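Local coordinates for protein AvrL567-A (Melampsora lini, PDB 2OPC) that acts as a flax rust avirulence effector, probably recognised by matching resistance proteins of the host plant, and binds cobalt in this crystal, at residues L28-V34 with K120-V124; E56-H62 with S76-S82; F105-E109 with D117-I121. One frame throughout, in Å; residues are numbered along the deposited sequence.

In the fold
Strand 118-125 supplies one side of contacts 1 and 3 and runs next to strand 58-63 of contact 2. Contact 1 lays it against the hairpin turn of the three-stranded sheet and lies nearest the middle of the chain: it is apolar, with one water at its exposed edge and no direct hydrogen bond. Contact 2 joins strands 58-63 and 75-81 of the four-stranded sheet; its strand pair has an aliphatic face turned to the core and a polar face that holds the cobalt. Contact 3, across the chain's centre from contact 2, pairs the start of strand 118-125 with the loop 105-109 through aromatic rings, a lysine and two waters. Where contacts 1 and 3 overlap, Ile-121 serves contact 1 and Lys-120 contact 3.

Contact 1. Residues L28-V34 with K120-V124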
loop_
_atom_site.group_PDB
_atom_site.type_symbol
_atom_site.label_atom_id
_atom_site.label_comp_id
_atom_site.label_asym_id
_atom_site.label_seq_id
_atom_site.Cartn_x
_atom_site.Cartn_y
_atom_site.Cartn_z
ATOM N N LEU A 28 -4.041 -0.590 7.016
ATOM C CA LEU A 28 -5.139 -0.510 6.057
ATOM C C LEU A 28 -6.322 -1.316 6.540
ATOM O O LEU A 28 -6.206 -2.531 6.779
ATOM C CB LEU A 28 -4.683 -1.038 4.700
ATOM C CG LEU A 28 -3.381 -0.476 4.132
ATOM C CD1 LEU A 28 -3.073 -1.070 2.780
ATOM C CD2 LEU A 28 -3.474 1.080 4.038
ATOM N N SER A 29 -7.457 -0.625 6.735
ATOM C CA SER A 29 -8.742 -1.280 7.079
ATOM C C SER A 29 -8.690 -2.097 8.370
ATOM O O SER A 29 -9.529 -2.961 8.573
ATOM C CB SER A 29 -9.236 -2.120 5.907
ATOM O OG SER A 29 -9.464 -1.308 4.763
ATOM N N GLY A 30 -7.725 -1.829 9.237
ATOM C CA GLY A 30 -7.554 -2.663 10.422
ATOM C C GLY A 30 -7.094 -4.086 10.157
ATOM O O GLY A 30 -7.112 -4.961 11.067
ATOM N N LEU A 31 -6.647 -4.336 8.932
ATOM C CA LEU A 31 -6.350 -5.700 8.528
ATOM C C LEU A 31 -4.885 -5.953 8.244
ATOM O O LEU A 31 -4.396 -7.076 8.476
ATOM C CB LEU A 31 -7.115 -6.076 7.256
ATOM C CG LEU A 31 -8.651 -6.034 7.371
ATOM C CD1 LEU A 31 -9.318 -6.402 6.038
ATOM C CD2 LEU A 31 -9.181 -6.948 8.470
ATOM N N VAL A 32 -4.222 -4.964 7.653
ATOM C CA VAL A 32 -2.873 -5.168 7.170
ATOM C C VAL A 32 -2.021 -3.987 7.569
ATOM O O VAL A 32 -2.400 -2.839 7.300
ATOM C CB VAL A 32 -2.910 -5.304 5.620
ATOM C CG1 VAL A 32 -1.520 -5.436 5.018
ATOM C CG2 VAL A 32 -3.732 -6.518 5.207
ATOM N N LYS A 33 -0.904 -4.252 8.231
ATOM C CA LYS A 33 0.063 -3.172 8.492
ATOM C C LYS A 33 1.036 -3.118 7.346
ATOM O O LYS A 33 1.256 -4.100 6.587
ATOM C CB LYS A 33 0.800 -3.269 9.826
ATOM C CG LYS A 33 1.468 -4.518 10.051
ATOM C CD LYS A 33 2.112 -4.513 11.476
ATOM C CE LYS A 33 2.860 -5.783 11.709
ATOM N NZ LYS A 33 3.767 -5.699 12.866
ATOM N N VAL A 34 1.596 -1.908 7.179
ATOM C CA VAL A 34 2.445 -1.571 6.037
ATOM C C VAL A 34 3.716 -0.892 6.509
ATOM O O VAL A 34 3.637 -0.019 7.385
ATOM C CB VAL A 34 1.711 -0.623 5.040
ATOM C CG1 VAL A 34 2.467 -0.515 3.708
ATOM C CG2 VAL A 34 0.289 -1.093 4.787
ATOM N N LYS A 120 -0.895 7.012 -1.935
ATOM C CA LYS A 120 -2.270 6.698 -1.445
ATOM C C LYS A 120 -2.571 5.248 -1.738
ATOM O O LYS A 120 -2.629 4.864 -2.910
ATOM C CB LYS A 120 -3.298 7.562 -2.170
ATOM C CG LYS A 120 -3.201 9.061 -1.899
ATOM C CD LYS A 120 -4.331 9.809 -2.702
ATOM C CE LYS A 120 -4.197 11.281 -2.618
ATOM N NZ LYS A 120 -5.386 11.878 -3.269
ATOM N N ILE A 121 -2.815 4.475 -0.668
ATOM C CA ILE A 121 -3.072 3.015 -0.819
ATOM C C ILE A 121 -4.282 2.615 0.002
ATOM O O ILE A 121 -4.659 3.259 0.978
ATOM C CB ILE A 121 -1.841 2.145 -0.445
ATOM C CG1 ILE A 121 -1.316 2.529 0.946
ATOM C CG2 ILE A 121 -0.783 2.300 -1.543
ATOM C CD1 ILE A 121 -0.109 1.646 1.440
ATOM N N LYS A 122 -4.929 1.532 -0.453
ATOM C CA LYS A 122 -6.059 0.977 0.300
ATOM C C LYS A 122 -6.269 -0.474 -0.148
ATOM O O LYS A 122 -5.735 -0.913 -1.163
ATOM C CB LYS A 122 -7.338 1.792 0.040
ATOM C CG LYS A 122 -7.818 1.713 -1.413
ATOM C CD LYS A 122 -9.047 2.629 -1.622
ATOM C CE LYS A 122 -9.482 2.592 -3.059
ATOM N NZ LYS A 122 -10.785 3.316 -3.188
ATOM N N LEU A 123 -7.072 -1.188 0.627
ATOM C CA LEU A 123 -7.469 -2.543 0.248
ATOM C C LEU A 123 -8.886 -2.569 -0.240
ATOM O O LEU A 123 -9.750 -1.874 0.287
ATOM C CB LEU A 123 -7.470 -3.456 1.489
ATOM C CG LEU A 123 -6.132 -3.608 2.200
ATOM C CD1 LEU A 123 -6.303 -4.526 3.432
ATOM C CD2 LEU A 123 -5.050 -4.136 1.211
ATOM N N VAL A 124 -9.097 -3.454 -1.203
ATOM C CA VAL A 124 -10.469 -3.852 -1.568
ATOM C C VAL A 124 -10.482 -5.385 -1.600
ATOM O O VAL A 124 -9.472 -6.022 -1.851
ATOM C CB VAL A 124 -10.981 -3.287 -2.941
ATOM C CG1 VAL A 124 -10.942 -1.754 -2.956
ATOM C CG2 VAL A 124 -10.226 -3.834 -4.140
HETATM O O HOH W 1 -7.742 0.088 3.088
#
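Leu-123 sends its side chain up against Leu-28, and this leucine pair is the middle of the contact. The two side chains meet at about a right angle: CG of Leu-123 sits 3.9 Å from CB of Leu-28, while the CD1 methyl of Leu-28 rests against CG and CD2 of Leu-123. The other branch of Leu-123 goes further into the hairpin, where its CD1 lies 3.7 Å from CG2 of Val-32 and 4.2 Å from CB of Leu-31. Those two residues both face Leu-28, whose O takes the N-H of each, a classic beta bulge.

Leu-28 turns its second methyl to Ile-121, with CD2 4.0 Å from CG1. The first torsion of Ile-121 (chi1 52°) sets CG1 between its backbone N and carbonyl carbon and carries CD1 on to meet CG1 of Val-34 tip to tip at 4.1 Å. Beside the exposed Ser-29 a water lies 2.8 Å from Ser-29 OG and accepts the N-H of Leu-123, 2.9 Å from its N.

The contact packs the 25-28/32-36 hairpin of the three-stranded sheet on strand 118-125 of the four-stranded one. Phe-18 of strand 16-19, Phe-46 of strand 44-48 and Val-61 of strand 58-63 pack around the same side chains.

Contact 2. Residues E56-H62 with S76-S82; sequences ELHFCVH and SLGTVNS. With CO (cobalt (II) ion), chain B.
Val-61 and Val-80 meet on the buried face of this antiparallel hairpin, crossing at about a right angle with Val-61 CG2 3.8 Å from Val-80 CG1. Leu-77 extends the patch by laying CD1 near Val-61 CG1, and Phe-59 adds its CB against CG2 of Val-80. Leu-123 of the adjacent strand 118-125 and Phe-46 from strand 44-48 of the other sheet close this side, the tight half of the contact. Between the faces runs the backbone ladder. Phe-59 and Val-80 exchange both their N-H groups, and Val-61 N donates to Gly-78 O at 2.9 Å, almost straight at 174°, while Val-61 O receives Leu-77 N. Past the strand end the ladder is prolonged by a side chain: Leu-57 N gives a 2.9 Å bond to Ser-82 OG, and Ser-82 N returns one to Leu-57 O.

The other face is polar, and looser at its Glu-56 end. Asn-81 lays its CB over one face of the His-58 ring, 3.8 Å from the centroid, as a CH-pi contact. Beyond it Glu-56 OE2 comes within 3.0 Å of Asn-81 OD1; both are acceptors, and OD1 is already taken by Asn-83 N. At the metal end, Ser-76 OG accepts from Gly-78 N in an ST turn, is hydrogen-bonded to Asn-94, and lies beside Cys-60 SG.

With SG anti to its backbone N (chi1 -169°), Cys-60 reaches a cobalt ion at 2.3 Å, which His-62 NE2 binds at 2.0 Å; a further ligand atom comes from elsewhere in the structure. Two residues apart on one strand, they lie on the same face, and so can reach one ion. Sulfur bound this way is probably a thiolate, while the Glu-56 carboxylate beside Asn-81 would probably hold a proton more readily than usual.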
loop_
_atom_site.group_PDB
_atom_site.type_symbol
_atom_site.label_atom_id
_atom_site.label_comp_id
_atom_site.label_asym_id
_atom_site.label_seq_id
_atom_site.Cartn_x
_atom_site.Cartn_y
_atom_site.Cartn_z
ATOM N N GLU A 56 -8.505 -18.637 4.101
ATOM C CA GLU A 56 -7.610 -17.569 3.638
ATOM C C GLU A 56 -8.390 -16.501 2.867
ATOM O O GLU A 56 -9.155 -16.801 1.949
ATOM C CB GLU A 56 -6.465 -18.132 2.780
ATOM C CG GLU A 56 -5.347 -17.123 2.447
ATOM C CD GLU A 56 -4.369 -17.659 1.405
ATOM O OE1 GLU A 56 -4.686 -18.701 0.768
ATOM O OE2 GLU A 56 -3.290 -17.042 1.225
ATOM N N LEU A 57 -8.181 -15.246 3.246
ATOM C CA LEU A 57 -8.837 -14.128 2.565
ATOM C C LEU A 57 -7.799 -13.327 1.788
ATOM O O LEU A 57 -6.689 -13.095 2.268
ATOM C CB LEU A 57 -9.541 -13.186 3.554
ATOM C CG LEU A 57 -10.660 -13.637 4.496
ATOM C CD1 LEU A 57 -10.994 -12.528 5.474
ATOM C CD2 LEU A 57 -11.885 -14.034 3.674
ATOM N N HIS A 58 -8.203 -12.825 0.622
ATOM C CA HIS A 58 -7.331 -12.092 -0.284
ATOM C C HIS A 58 -7.906 -10.727 -0.540
ATOM O O HIS A 58 -9.121 -10.559 -0.639
ATOM C CB HIS A 58 -7.193 -12.816 -1.634
ATOM C CG HIS A 58 -6.385 -14.078 -1.558
ATOM N ND1 HIS A 58 -6.903 -15.286 -1.141
ATOM C CD2 HIS A 58 -5.083 -14.301 -1.848
ATOM C CE1 HIS A 58 -5.947 -16.202 -1.162
ATOM N NE2 HIS A 58 -4.835 -15.630 -1.597
ATOM N N PHE A 59 -7.005 -9.767 -0.655
ATOM C CA PHE A 59 -7.354 -8.363 -0.915
ATOM C C PHE A 59 -6.465 -7.821 -2.008
ATOM O O PHE A 59 -5.267 -8.127 -2.064
ATOM C CB PHE A 59 -7.156 -7.530 0.365
ATOM C CG PHE A 59 -8.081 -7.947 1.456
ATOM C CD1 PHE A 59 -9.342 -7.343 1.590
ATOM C CD2 PHE A 59 -7.763 -9.047 2.263
ATOM C CE1 PHE A 59 -10.255 -7.787 2.548
ATOM C CE2 PHE A 59 -8.683 -9.499 3.222
ATOM C CZ PHE A 59 -9.917 -8.855 3.341
ATOM N N CYS A 60 -7.037 -6.956 -2.828
ATOM C CA CYS A 60 -6.237 -6.264 -3.821
ATOM C C CYS A 60 -5.771 -4.929 -3.228
ATOM O O CYS A 60 -6.577 -4.222 -2.591
ATOM C CB CYS A 60 -7.179 -6.041 -5.010
ATOM S SG CYS A 60 -6.369 -5.466 -6.538
ATOM N N VAL A 61 -4.488 -4.587 -3.461
ATOM C CA VAL A 61 -3.914 -3.324 -2.920
ATOM C C VAL A 61 -4.029 -2.279 -4.008
ATOM O O VAL A 61 -3.350 -2.392 -5.051
ATOM C CB VAL A 61 -2.461 -3.509 -2.494
ATOM C CG1 VAL A 61 -1.922 -2.231 -1.880
ATOM C CG2 VAL A 61 -2.353 -4.650 -1.511
ATOM N N HIS A 62 -4.909 -1.316 -3.795
ATOM C CA HIS A 62 -5.109 -0.240 -4.759
ATOM C C HIS A 62 -4.206 0.923 -4.411
ATOM O O HIS A 62 -4.001 1.255 -3.235
ATOM C CB HIS A 62 -6.594 0.167 -4.784
ATOM C CG HIS A 62 -7.449 -0.815 -5.535
ATOM N ND1 HIS A 62 -8.714 -0.537 -6.011
ATOM C CD2 HIS A 62 -7.137 -2.063 -5.972
ATOM C CE1 HIS A 62 -9.163 -1.607 -6.657
ATOM N NE2 HIS A 62 -8.225 -2.532 -6.655
ATOM N N SER A 76 -3.320 -1.285 -9.242
ATOM C CA SER A 76 -3.096 -2.279 -8.193
ATOM C C SER A 76 -1.628 -2.581 -8.041
ATOM O O SER A 76 -0.900 -2.680 -9.057
ATOM C CB SER A 76 -3.825 -3.571 -8.554
ATOM O OG SER A 76 -3.494 -4.596 -7.597
ATOM N N LEU A 77 -1.208 -2.724 -6.791
ATOM C CA LEU A 77 0.161 -3.183 -6.527
ATOM C C LEU A 77 0.263 -4.716 -6.482
ATOM O O LEU A 77 1.358 -5.293 -6.439
ATOM C CB LEU A 77 0.692 -2.612 -5.217
ATOM C CG LEU A 77 0.959 -1.119 -5.158
ATOM C CD1 LEU A 77 1.421 -0.764 -3.778
ATOM C CD2 LEU A 77 2.056 -0.694 -6.146
ATOM N N GLY A 78 -0.865 -5.386 -6.516
ATOM C CA GLY A 78 -0.891 -6.820 -6.340
ATOM C C GLY A 78 -1.840 -7.158 -5.204
ATOM O O GLY A 78 -2.714 -6.346 -4.882
ATOM N N THR A 79 -1.720 -8.359 -4.656
ATOM C CA THR A 79 -2.638 -8.794 -3.599
ATOM C C THR A 79 -1.924 -9.140 -2.318
ATOM O O THR A 79 -0.712 -9.476 -2.318
ATOM C CB THR A 79 -3.460 -10.025 -4.035
ATOM O OG1 THR A 79 -2.573 -11.115 -4.263
ATOM C CG2 THR A 79 -4.263 -9.743 -5.288
ATOM N N VAL A 80 -2.675 -9.045 -1.229
ATOM C CA VAL A 80 -2.206 -9.535 0.067
ATOM C C VAL A 80 -3.251 -10.453 0.648
ATOM O O VAL A 80 -4.374 -10.517 0.142
ATOM C CB VAL A 80 -1.910 -8.370 1.020
ATOM C CG1 VAL A 80 -0.729 -7.510 0.481
ATOM C CG2 VAL A 80 -3.155 -7.486 1.232
ATOM N N ASN A 81 -2.878 -11.234 1.663
ATOM C CA ASN A 81 -3.801 -12.239 2.176
ATOM C C ASN A 81 -3.545 -12.515 3.640
ATOM O O ASN A 81 -2.524 -12.123 4.203
ATOM C CB ASN A 81 -3.689 -13.494 1.297
ATOM C CG ASN A 81 -2.300 -14.142 1.366
ATOM O OD1 ASN A 81 -1.892 -14.632 2.414
ATOM N ND2 ASN A 81 -1.553 -14.122 0.245
ATOM N N SER A 82 -4.490 -13.218 4.243
ATOM C CA SER A 82 -4.434 -13.486 5.670
ATOM C C SER A 82 -3.387 -14.541 6.042
ATOM O O SER A 82 -3.165 -14.771 7.233
ATOM C CB SER A 82 -5.828 -13.865 6.187
ATOM O OG SER A 82 -6.386 -14.937 5.469
HETATM CO CO CO B . -8.038 -4.284 -7.611
#

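Contact 3. Residues F105-E109 with D117-I121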
loop_
_atom_site.group_PDB
_atom_site.type_symbol
_atom_site.label_atom_id
_atom_site.label_comp_id
_atom_site.label_asym_id
_atom_site.label_seq_id
_atom_site.Cartn_x
_atom_site.Cartn_y
_atom_site.Cartn_z
ATOM N N PHE A 105 4.736 8.870 -10.648
ATOM C CA PHE A 105 3.307 9.072 -10.872
ATOM C C PHE A 105 2.459 8.454 -9.741
ATOM O O PHE A 105 1.237 8.537 -9.800
ATOM C CB PHE A 105 2.863 8.532 -12.243
ATOM C CG PHE A 105 3.255 7.098 -12.502
ATOM C CD1 PHE A 105 4.352 6.818 -13.321
ATOM C CD2 PHE A 105 2.556 6.034 -11.920
ATOM C CE1 PHE A 105 4.729 5.490 -13.581
ATOM C CE2 PHE A 105 2.914 4.704 -12.178
ATOM C CZ PHE A 105 3.989 4.428 -13.016
ATOM N N HIS A 106 3.105 7.893 -8.715
ATOM C CA HIS A 106 2.393 7.479 -7.503
ATOM C C HIS A 106 2.521 8.525 -6.402
ATOM O O HIS A 106 1.850 8.410 -5.379
ATOM C CB HIS A 106 3.025 6.228 -6.910
ATOM C CG HIS A 106 2.925 5.027 -7.780
ATOM N ND1 HIS A 106 4.002 4.226 -8.086
ATOM C CD2 HIS A 106 1.850 4.463 -8.374
ATOM C CE1 HIS A 106 3.594 3.225 -8.851
ATOM N NE2 HIS A 106 2.290 3.346 -9.043
ATOM N N LEU A 107 3.395 9.522 -6.591
ATOM C CA LEU A 107 3.769 10.406 -5.491
ATOM C C LEU A 107 2.971 11.689 -5.476
ATOM O O LEU A 107 2.840 12.361 -6.508
ATOM C CB LEU A 107 5.266 10.770 -5.578
ATOM C CG LEU A 107 6.196 9.562 -5.439
ATOM C CD1 LEU A 107 7.620 9.966 -5.809
ATOM C CD2 LEU A 107 6.137 8.989 -4.001
ATOM N N PHE A 108 2.436 11.985 -4.288
ATOM C CA PHE A 108 1.675 13.232 -4.040
ATOM C C PHE A 108 2.531 14.101 -3.148
ATOM O O PHE A 108 3.185 13.610 -2.225
ATOM C CB PHE A 108 0.366 12.899 -3.326
ATOM C CG PHE A 108 -0.626 12.183 -4.200
ATOM C CD1 PHE A 108 -1.613 12.899 -4.901
ATOM C CD2 PHE A 108 -0.556 10.787 -4.352
ATOM C CE1 PHE A 108 -2.500 12.255 -5.756
ATOM C CE2 PHE A 108 -1.446 10.119 -5.199
ATOM C CZ PHE A 108 -2.438 10.844 -5.889
ATOM N N GLU A 109 2.535 15.402 -3.409
ATOM C CA GLU A 109 3.362 16.278 -2.607
ATOM C C GLU A 109 2.673 16.627 -1.352
ATOM O O GLU A 109 1.468 16.823 -1.346
ATOM C CB GLU A 109 3.766 17.541 -3.385
ATOM C CG GLU A 109 4.630 17.142 -4.553
ATOM C CD GLU A 109 5.326 18.330 -5.120
ATOM O OE1 GLU A 109 6.560 18.443 -4.945
ATOM O OE2 GLU A 109 4.628 19.195 -5.714
ATOM N N ASP A 117 6.820 13.506 0.506
ATOM C CA ASP A 117 5.688 13.090 -0.330
ATOM C C ASP A 117 4.988 11.889 0.314
ATOM O O ASP A 117 5.499 11.304 1.249
ATOM C CB ASP A 117 6.182 12.520 -1.623
ATOM C CG ASP A 117 6.849 13.462 -2.472
ATOM O OD1 ASP A 117 6.660 14.724 -2.267
ATOM O OD2 ASP A 117 7.569 12.906 -3.396
ATOM N N TYR A 118 3.833 11.519 -0.248
ATOM C CA TYR A 118 3.137 10.294 0.178
ATOM C C TYR A 118 2.574 9.587 -1.052
ATOM O O TYR A 118 2.378 10.148 -2.113
ATOM C CB TYR A 118 2.013 10.593 1.196
ATOM C CG TYR A 118 0.956 11.546 0.698
ATOM C CD1 TYR A 118 -0.237 11.072 0.163
ATOM C CD2 TYR A 118 1.154 12.930 0.717
ATOM C CE1 TYR A 118 -1.209 11.928 -0.304
ATOM C CE2 TYR A 118 0.160 13.805 0.249
ATOM C CZ TYR A 118 -1.017 13.306 -0.264
ATOM O OH TYR A 118 -2.002 14.169 -0.758
ATOM N N ILE A 119 2.291 8.286 -0.848
ATOM C CA ILE A 119 1.444 7.533 -1.786
ATOM C C ILE A 119 0.095 7.320 -1.092
ATOM O O ILE A 119 -0.071 7.498 0.104
ATOM C CB ILE A 119 2.070 6.166 -2.210
ATOM C CG1 ILE A 119 2.169 5.162 -1.035
ATOM C CG2 ILE A 119 3.445 6.413 -2.849
ATOM C CD1 ILE A 119 2.700 3.804 -1.485
ATOM N N LYS A 120 -0.895 7.012 -1.935
ATOM C CA LYS A 120 -2.270 6.698 -1.445
ATOM C C LYS A 120 -2.571 5.248 -1.738
ATOM O O LYS A 120 -2.629 4.864 -2.910
ATOM C CB LYS A 120 -3.298 7.562 -2.170
ATOM C CG LYS A 120 -3.201 9.061 -1.899
ATOM C CD LYS A 120 -4.331 9.809 -2.702
ATOM C CE LYS A 120 -4.197 11.281 -2.618
ATOM N NZ LYS A 120 -5.386 11.878 -3.269
ATOM N N ILE A 121 -2.815 4.475 -0.668
ATOM C CA ILE A 121 -3.072 3.015 -0.819
ATOM C C ILE A 121 -4.282 2.615 0.002
ATOM O O ILE A 121 -4.659 3.259 0.978
ATOM C CB ILE A 121 -1.841 2.145 -0.445
ATOM C CG1 ILE A 121 -1.316 2.529 0.946
ATOM C CG2 ILE A 121 -0.783 2.300 -1.543
ATOM C CD1 ILE A 121 -0.109 1.646 1.440
HETATM O O HOH W 2 -0.253 6.820 -4.697
HETATM O O HOH W 3 -1.268 16.696 -1.028
#
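Phe-108 and Tyr-118 form the one bridged pair between loop and strand. Their backbones exchange two hydrogen bonds, Phe-108 N to Tyr-118 O at 2.8 Å and Tyr-118 N to Phe-108 O at 2.9 Å, making an antiparallel hydrogen-bonded pair.

The aromatic contacts are built on this bridge. Tyr-118 CG stands between its own backbone N and carbonyl carbon (chi1 58°), which brings the ring back under Phe-108: CB of Phe-108 lies over its face, 3.6 Å from the centroid. The two rings are nearly parallel, at 18°, yet slid so far apart that they barely overlap. Over one face of the Phe-108 ring runs the extended Lys-120 side chain, its CE above the centre at 3.6 Å from the centroid; NZ follows off-centre at 4.3 Å from that centroid, a cation-pi contact.

Apolar packing is lighter, with Leu-107 CD2 touching Ile-119 CG2. Ile-119 also packs on Phe-18 of strand 16-19 and Ile-63 of strand 58-63, tying the loop to the four-stranded sheet. Two waters add polar links: one receives Lys-120 N and donates to His-106 O, the other donates to Glu-109 O and lies 2.6 Å from Tyr-118 OH, which donates to it.

At the exposed end, Glu-109 and Asp-117 run side by side with OE1 and OD1 4.6 Å apart. Their like charges probably repel mildly, whereas the Lys-120 charge is probably stabilised in part by the Phe-108 ring.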